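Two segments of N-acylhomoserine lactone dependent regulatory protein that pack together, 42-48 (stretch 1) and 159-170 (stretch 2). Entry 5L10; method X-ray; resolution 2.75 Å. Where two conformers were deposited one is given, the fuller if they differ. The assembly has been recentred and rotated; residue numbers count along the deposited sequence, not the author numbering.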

# COMPACT_ATOMS: atom_id res chain seq x y z
N VAL A 42 -0.65 -11.90 10.59
CA VAL A 42 -1.17 -11.11 11.70
C VAL A 42 -1.34 -9.67 11.24
O VAL A 42 -0.49 -9.14 10.52
CB VAL A 42 -0.23 -11.17 12.92
CG1 VAL A 42 -0.87 -10.50 14.13
CG2 VAL A 42 0.15 -12.60 13.24
N TYR A 43 -2.44 -9.04 11.66
CA TYR A 43 -2.66 -7.62 11.38
C TYR A 43 -2.96 -6.89 12.68
O TYR A 43 -3.77 -7.35 13.49
CB TYR A 43 -3.81 -7.40 10.39
CG TYR A 43 -3.75 -6.03 9.77
CD1 TYR A 43 -2.88 -5.76 8.72
CD2 TYR A 43 -4.54 -4.99 10.25
CE1 TYR A 43 -2.80 -4.50 8.16
CE2 TYR A 43 -4.47 -3.72 9.69
CZ TYR A 43 -3.60 -3.49 8.64
OH TYR A 43 -3.52 -2.24 8.07
N GLY A 44 -2.30 -5.75 12.87
CA GLY A 44 -2.52 -4.95 14.05
C GLY A 44 -2.90 -3.51 13.74
O GLY A 44 -2.22 -2.84 12.96
N LEU A 45 -3.98 -3.03 14.35
CA LEU A 45 -4.43 -1.66 14.19
C LEU A 45 -4.14 -0.91 15.48
O LEU A 45 -4.75 -1.19 16.52
CB LEU A 45 -5.91 -1.61 13.83
CG LEU A 45 -6.52 -0.21 13.68
CD1 LEU A 45 -5.83 0.59 12.59
CD2 LEU A 45 -8.02 -0.30 13.41
N ARG A 46 -3.21 0.04 15.43
CA ARG A 46 -2.87 0.87 16.58
C ARG A 46 -3.42 2.27 16.34
O ARG A 46 -3.07 2.93 15.36
CB ARG A 46 -1.35 0.92 16.80
CG ARG A 46 -0.98 1.41 18.19
CD ARG A 46 0.53 1.57 18.36
NE ARG A 46 1.04 2.68 17.57
CZ ARG A 46 2.21 3.28 17.79
NH1 ARG A 46 2.60 4.28 17.02
NH2 ARG A 46 2.98 2.88 18.80
N ARG A 47 -4.29 2.71 17.24
CA ARG A 47 -5.05 3.94 17.06
C ARG A 47 -4.37 5.13 17.72
O ARG A 47 -3.67 5.00 18.73
CB ARG A 47 -6.46 3.76 17.62
CG ARG A 47 -7.05 2.40 17.29
CD ARG A 47 -8.46 2.28 17.81
NE ARG A 47 -9.42 2.94 16.93
CZ ARG A 47 -10.29 2.30 16.15
NH1 ARG A 47 -10.33 0.97 16.15
NH2 ARG A 47 -11.13 2.99 15.38
N THR A 48 -4.59 6.31 17.13
CA THR A 48 -3.91 7.52 17.57
C THR A 48 -4.65 8.21 18.71
O THR A 48 -4.02 8.92 19.51
CB THR A 48 -3.73 8.47 16.37
OG1 THR A 48 -2.67 9.40 16.63
CG2 THR A 48 -5.02 9.25 16.08
N ALA A 159 -3.37 -4.67 0.07
CA ALA A 159 -4.68 -5.26 0.28
C ALA A 159 -5.11 -5.18 1.74
O ALA A 159 -6.27 -4.91 2.04
CB ALA A 159 -4.69 -6.71 -0.21
N ALA A 160 -4.17 -5.43 2.66
CA ALA A 160 -4.51 -5.37 4.08
C ALA A 160 -4.88 -3.95 4.49
O ALA A 160 -5.86 -3.74 5.22
CB ALA A 160 -3.35 -5.89 4.92
N HIS A 161 -4.12 -2.97 4.01
CA HIS A 161 -4.37 -1.59 4.40
C HIS A 161 -5.62 -1.04 3.74
O HIS A 161 -6.28 -0.16 4.31
CB HIS A 161 -3.15 -0.74 4.06
CG HIS A 161 -1.90 -1.19 4.76
ND1 HIS A 161 -1.91 -1.70 6.03
CD2 HIS A 161 -0.61 -1.21 4.35
CE1 HIS A 161 -0.67 -2.01 6.39
NE2 HIS A 161 0.13 -1.73 5.38
N ALA A 162 -5.98 -1.54 2.56
CA ALA A 162 -7.12 -1.00 1.83
C ALA A 162 -8.41 -1.74 2.12
O ALA A 162 -9.49 -1.13 2.06
CB ALA A 162 -6.84 -1.04 0.32
N TYR A 163 -8.35 -3.03 2.44
CA TYR A 163 -9.55 -3.84 2.61
C TYR A 163 -9.78 -4.33 4.03
O TYR A 163 -10.93 -4.62 4.38
CB TYR A 163 -9.52 -5.05 1.67
CG TYR A 163 -9.54 -4.69 0.20
CD1 TYR A 163 -10.74 -4.55 -0.48
CD2 TYR A 163 -8.36 -4.47 -0.50
CE1 TYR A 163 -10.77 -4.22 -1.82
CE2 TYR A 163 -8.37 -4.14 -1.84
CZ TYR A 163 -9.58 -4.02 -2.50
OH TYR A 163 -9.60 -3.69 -3.83
N LEU A 164 -8.74 -4.45 4.85
CA LEU A 164 -8.88 -4.95 6.21
C LEU A 164 -8.86 -3.83 7.25
O LEU A 164 -9.77 -3.73 8.07
CB LEU A 164 -7.78 -5.97 6.52
CG LEU A 164 -7.87 -6.63 7.90
CD1 LEU A 164 -9.21 -7.33 8.04
CD2 LEU A 164 -6.74 -7.61 8.09
N MSE A 165 -7.83 -2.99 7.23
CA MSE A 165 -7.71 -1.90 8.20
C MSE A 165 -8.96 -1.00 8.30
O MSE A 165 -9.44 -0.76 9.41
CB MSE A 165 -6.47 -1.05 7.87
CG MSE A 165 -6.51 0.34 8.48
SE MSE A 165 -4.78 1.25 8.58
CE MSE A 165 -4.27 1.19 6.71
N PRO A 166 -9.49 -0.50 7.17
CA PRO A 166 -10.67 0.38 7.27
C PRO A 166 -11.90 -0.32 7.83
O PRO A 166 -12.77 0.36 8.38
CB PRO A 166 -10.90 0.81 5.82
CG PRO A 166 -10.33 -0.28 5.02
CD PRO A 166 -9.11 -0.71 5.76
N ARG A 167 -11.99 -1.64 7.70
CA ARG A 167 -13.12 -2.38 8.24
C ARG A 167 -12.87 -2.87 9.66
O ARG A 167 -13.79 -3.40 10.29
CB ARG A 167 -13.45 -3.56 7.31
CG ARG A 167 -13.53 -3.12 5.86
CD ARG A 167 -14.54 -3.91 5.07
NE ARG A 167 -14.68 -3.38 3.71
CZ ARG A 167 -13.90 -3.72 2.69
NH1 ARG A 167 -14.10 -3.19 1.50
NH2 ARG A 167 -12.91 -4.59 2.88
N LEU A 168 -11.64 -2.71 10.16
CA LEU A 168 -11.37 -2.82 11.58
C LEU A 168 -11.58 -1.49 12.29
O LEU A 168 -12.17 -1.44 13.38
CB LEU A 168 -9.93 -3.30 11.81
CG LEU A 168 -9.63 -4.75 11.45
CD1 LEU A 168 -8.13 -4.99 11.46
CD2 LEU A 168 -10.32 -5.69 12.43
N ALA A 169 -11.13 -0.39 11.68
CA ALA A 169 -11.27 0.92 12.30
C ALA A 169 -12.73 1.34 12.35
O ALA A 169 -13.21 1.84 13.38
CB ALA A 169 -10.44 1.95 11.54
N ASP A 170 -13.46 1.16 11.25
CA ASP A 170 -14.86 1.59 11.14
C ASP A 170 -15.69 0.45 10.58
O ASP A 170 -15.91 0.37 9.36
CB ASP A 170 -14.98 2.83 10.25
CG ASP A 170 -14.32 4.06 10.85
OD1 ASP A 170 -13.09 4.03 11.07
OD2 ASP A 170 -15.04 5.05 11.10

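A strand that begins before Val42 and includes Tyr43 to Leu45 lies across a helix that enters from earlier in the chain and continues to Ala169. The two axes approach to 9.3 Å, and their N-to-C directions differ by 51°. The segments are far apart in sequence, yet together they bury 438 Å². Strand geometry sets the pattern: the CA-to-CB bonds of Tyr43 and Leu45 point toward the helix, while Gly44 between them has no side chain and makes no contact.

Tyr43 covers the most surface. Its CA lies 7.9 Å from the CA of Ala160, and its side chain, with chi1 in the t well, extends across the helix. Much of the contact is apolar. Tyr43 CE1 lies 3.6 Å from Ala160 CB, and Tyr43 CB is 3.7 Å from Leu164 CD2. Tyr43 CE2 is 3.8 Å from Met165 CB, and Tyr43 CD2 is 3.8 Å from Leu168 CD1. The small Ala160 side chain and the longer leucines thus meet different parts of one tyrosine.

The phenol end is polar and has a matching partner. Tyr43 OH and His161 ND1 form a hydrogen bond of 2.7 Å. The hydroxyl lies near the plane of the imidazole, where the ND1 lone pair or its hydrogen would point. The two rings meet rim to rim, with centroids 5.7 Å apart and planes at 56°. The bond gives a buried tyrosine hydroxyl a polar partner among its apolar neighbours.

The helix is not regular here. A wider pi-type turn spans 160-164, and Ala160 O accepts bonds from both Leu164 N (3.0 Å) and Met165 N (2.9 Å). A kink follows. Pro166 has no amide hydrogen to give, and its CA-to-CB bond points away from the strand.

Leu45 is the second main contact. Its CA is 6.8 Å from the CA of Met165, which is present as selenomethionine. Leu45 CD1 lies 4.2 Å from Met165 CG. Leu45 CD2 packs 3.9 Å from Leu168 CB and 3.8 Å from Ala169 CB. These are van der Waals contacts between apolar groups.

Ala169, near the end of the helix, also meets Arg47. The Arg47 CA-to-CB bond points sideways, but the end of the side chain comes nearer. Arg47 NH2 donates a hydrogen bond to Ala169 O at 3.1 Å, with a nearly straight angle of 169°. The carbonyl lies near the guanidinium plane, in line with an N-H. Arg47 is poorly ordered, so this bond is less securely placed than the packing around Tyr43.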